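Local coordinates for hydrolase family protein (Deinococcus radiodurans R1, PDB 3CNH), which is a predicted hydrolase of the haloacid dehalogenase-like superfamily, probably acting as a phosphatase, at residues L107-R112 and F132-L137. Residues are numbered along the deposited sequence; the frame is centred on the assembly and turned at random. Where two conformers were deposited one is given.
Sequences LNNEGR and FTSSAL. With PO4 (phosphate ion), chain D.
The C-terminal end of strand 103-108 and the edge strand 131-133, neighbours in the parallel sheet of a HAD-type Rossmann-like fold, meet here: L107 pairs with F132 and N108 with T133. N108 N donates to F132 O (3.2 Å), and S134 N to N108 O (2.9 Å), so the ladder runs on into helix 134-137. On the face carrying L107 and F132, L107 CD1 packs 3.6 Å from F132 CB, and helix 144-154 covers both apolar side chains. N108 and T133 lie on the other face, where T133 OG1 gives its proton to N108 OD1 at 2.8 Å, tilted 21° from the amide plane. A chi1 of 71° sets N108 CG between its own backbone N and carbonyl carbon, and from there OD1 meets T133 OG1. An asparagine suits this buried place because its amide both accepts and donates: S106 OG also bonds OD1, while ND2 reaches N115. A leucine in place of this asparagine would probably leave the T133 hydroxyl without this acceptor and N115 OD1 without this donor. Both strands are joined through helix 112-122 in a beta-alpha-beta unit. In the loop leaving the first, N109 N donates to O1 of a phosphate, probably from the crystallisation liquor (2.7 Å, 174°); G12 N and K141 NZ also bond the ion. HAD active sites lie at this end of the sheet, and the bound sodium ion is about 7 Å from the N108 side chain. Beyond the strands two small hydroxyls hold the loop: S134 OG accepts from E110 N (2.9 Å) while also bonding E51 O, and S135 OG donates to E110 O (2.7 Å) in the carbonyl plane. Serine is short enough to bring its OG directly against the E110 backbone, and G111 then occupies the N-cap position of helix 112-122.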
loop_
_atom_site.group_PDB
_atom_site.type_symbol
_atom_site.label_atom_id
_atom_site.label_comp_id
_atom_site.label_asym_id
_atom_site.label_seq_id
_atom_site.Cartn_x
_atom_site.Cartn_y
_atom_site.Cartn_z
ATOM N N LEU A 107 -6.141 -3.060 -0.888
ATOM C CA LEU A 107 -5.614 -3.616 -2.152
ATOM C C LEU A 107 -4.357 -2.792 -2.392
ATOM O O LEU A 107 -4.429 -1.638 -2.812
ATOM C CB LEU A 107 -6.621 -3.518 -3.301
ATOM C CG LEU A 107 -6.197 -4.279 -4.550
ATOM C CD1 LEU A 107 -6.241 -5.805 -4.305
ATOM C CD2 LEU A 107 -7.039 -3.961 -5.788
ATOM N N ASN A 108 -3.227 -3.348 -1.986
ATOM C CA ASN A 108 -2.011 -2.545 -1.859
ATOM C C ASN A 108 -0.757 -3.312 -2.062
ATOM O O ASN A 108 -0.735 -4.544 -1.955
ATOM C CB ASN A 108 -1.954 -1.906 -0.452
ATOM C CG ASN A 108 -1.666 -2.922 0.662
ATOM O OD1 ASN A 108 -2.429 -3.869 0.884
ATOM N ND2 ASN A 108 -0.556 -2.707 1.385
ATOM N N ASN A 109 0.258 -2.565 -2.467
ATOM C CA ASN A 109 1.604 -3.122 -2.672
ATOM C C ASN A 109 2.514 -2.806 -1.496
ATOM O O ASN A 109 2.769 -1.649 -1.173
ATOM C CB ASN A 109 2.261 -2.528 -3.913
ATOM C CG ASN A 109 1.525 -2.861 -5.222
ATOM O OD1 ASN A 109 0.645 -3.749 -5.272
ATOM N ND2 ASN A 109 1.949 -2.182 -6.323
ATOM N N GLU A 110 3.069 -3.857 -0.910
ATOM C CA GLU A 110 3.928 -3.687 0.253
ATOM C C GLU A 110 4.536 -4.997 0.658
ATOM O O GLU A 110 3.897 -6.035 0.574
ATOM C CB GLU A 110 3.137 -3.195 1.460
ATOM C CG GLU A 110 3.981 -2.518 2.552
ATOM C CD GLU A 110 4.484 -1.155 2.098
ATOM O OE1 GLU A 110 3.656 -0.249 1.959
ATOM O OE2 GLU A 110 5.703 -0.998 1.871
ATOM N N GLY A 111 5.818 -4.937 1.018
ATOM C CA GLY A 111 6.474 -6.080 1.613
ATOM C C GLY A 111 5.748 -6.484 2.892
ATOM O O GLY A 111 5.123 -5.676 3.574
ATOM N N ARG A 112 5.877 -7.755 3.233
ATOM C CA ARG A 112 5.153 -8.318 4.384
ATOM C C ARG A 112 5.451 -7.632 5.713
ATOM O O ARG A 112 4.545 -7.285 6.469
ATOM C CB ARG A 112 5.448 -9.824 4.515
ATOM C CG ARG A 112 4.748 -10.527 5.671
ATOM C CD ARG A 112 5.300 -11.958 5.788
ATOM N NE ARG A 112 4.996 -12.617 7.058
ATOM C CZ ARG A 112 3.806 -13.092 7.413
ATOM N NH1 ARG A 112 2.746 -12.931 6.635
ATOM N NH2 ARG A 112 3.661 -13.691 8.588
ATOM N N PHE A 132 -5.596 -7.363 0.936
ATOM C CA PHE A 132 -5.205 -7.999 -0.334
ATOM C C PHE A 132 -3.926 -7.320 -0.788
ATOM O O PHE A 132 -3.905 -6.425 -1.621
ATOM C CB PHE A 132 -6.345 -7.902 -1.353
ATOM C CG PHE A 132 -7.641 -8.465 -0.837
ATOM C CD1 PHE A 132 -7.683 -9.648 -0.151
ATOM C CD2 PHE A 132 -8.822 -7.787 -1.059
ATOM C CE1 PHE A 132 -8.902 -10.163 0.341
ATOM C CE2 PHE A 132 -10.056 -8.313 -0.586
ATOM C CZ PHE A 132 -10.081 -9.482 0.133
ATOM N N THR A 133 -2.865 -7.781 -0.156
ATOM C CA THR A 133 -1.542 -7.190 -0.271
ATOM C C THR A 133 -0.640 -7.993 -1.197
ATOM O O THR A 133 -0.648 -9.230 -1.195
ATOM C CB THR A 133 -0.898 -7.067 1.092
ATOM O OG1 THR A 133 -1.771 -6.355 1.991
ATOM C CG2 THR A 133 0.472 -6.370 0.987
ATOM N N SER A 134 0.168 -7.271 -1.957
ATOM C CA SER A 134 1.040 -7.911 -2.958
ATOM C C SER A 134 1.902 -9.040 -2.430
ATOM O O SER A 134 2.103 -10.047 -3.095
ATOM C CB SER A 134 1.963 -6.878 -3.623
ATOM O OG SER A 134 2.735 -6.189 -2.644
ATOM N N SER A 135 2.433 -8.831 -1.242
ATOM C CA SER A 135 3.387 -9.787 -0.624
ATOM C C SER A 135 2.695 -11.051 -0.154
ATOM O O SER A 135 3.325 -12.078 0.053
ATOM C CB SER A 135 4.205 -9.116 0.464
ATOM O OG SER A 135 3.377 -8.514 1.449
ATOM N N ALA A 136 1.384 -10.962 0.014
ATOM C CA ALA A 136 0.595 -12.142 0.361
ATOM C C ALA A 136 0.112 -12.915 -0.867
ATOM O O ALA A 136 0.022 -14.127 -0.846
ATOM C CB ALA A 136 -0.618 -11.735 1.230
ATOM N N LEU A 137 -0.221 -12.169 -1.923
ATOM C CA LEU A 137 -0.892 -12.712 -3.106
ATOM C C LEU A 137 -0.008 -13.018 -4.287
ATOM O O LEU A 137 -0.406 -13.745 -5.199
ATOM C CB LEU A 137 -2.002 -11.761 -3.549
ATOM C CG LEU A 137 -3.112 -11.653 -2.487
ATOM C CD1 LEU A 137 -4.154 -10.590 -2.885
ATOM C CD2 LEU A 137 -3.819 -12.976 -2.188
HETATM P P PO4 D . 0.480 0.982 -1.754
HETATM O O1 PO4 D . -0.095 0.116 -2.778
HETATM O O2 PO4 D . 0.384 2.445 -2.205
HETATM O O3 PO4 D . -0.006 0.752 -0.315
HETATM O O4 PO4 D . 1.996 0.811 -1.653
#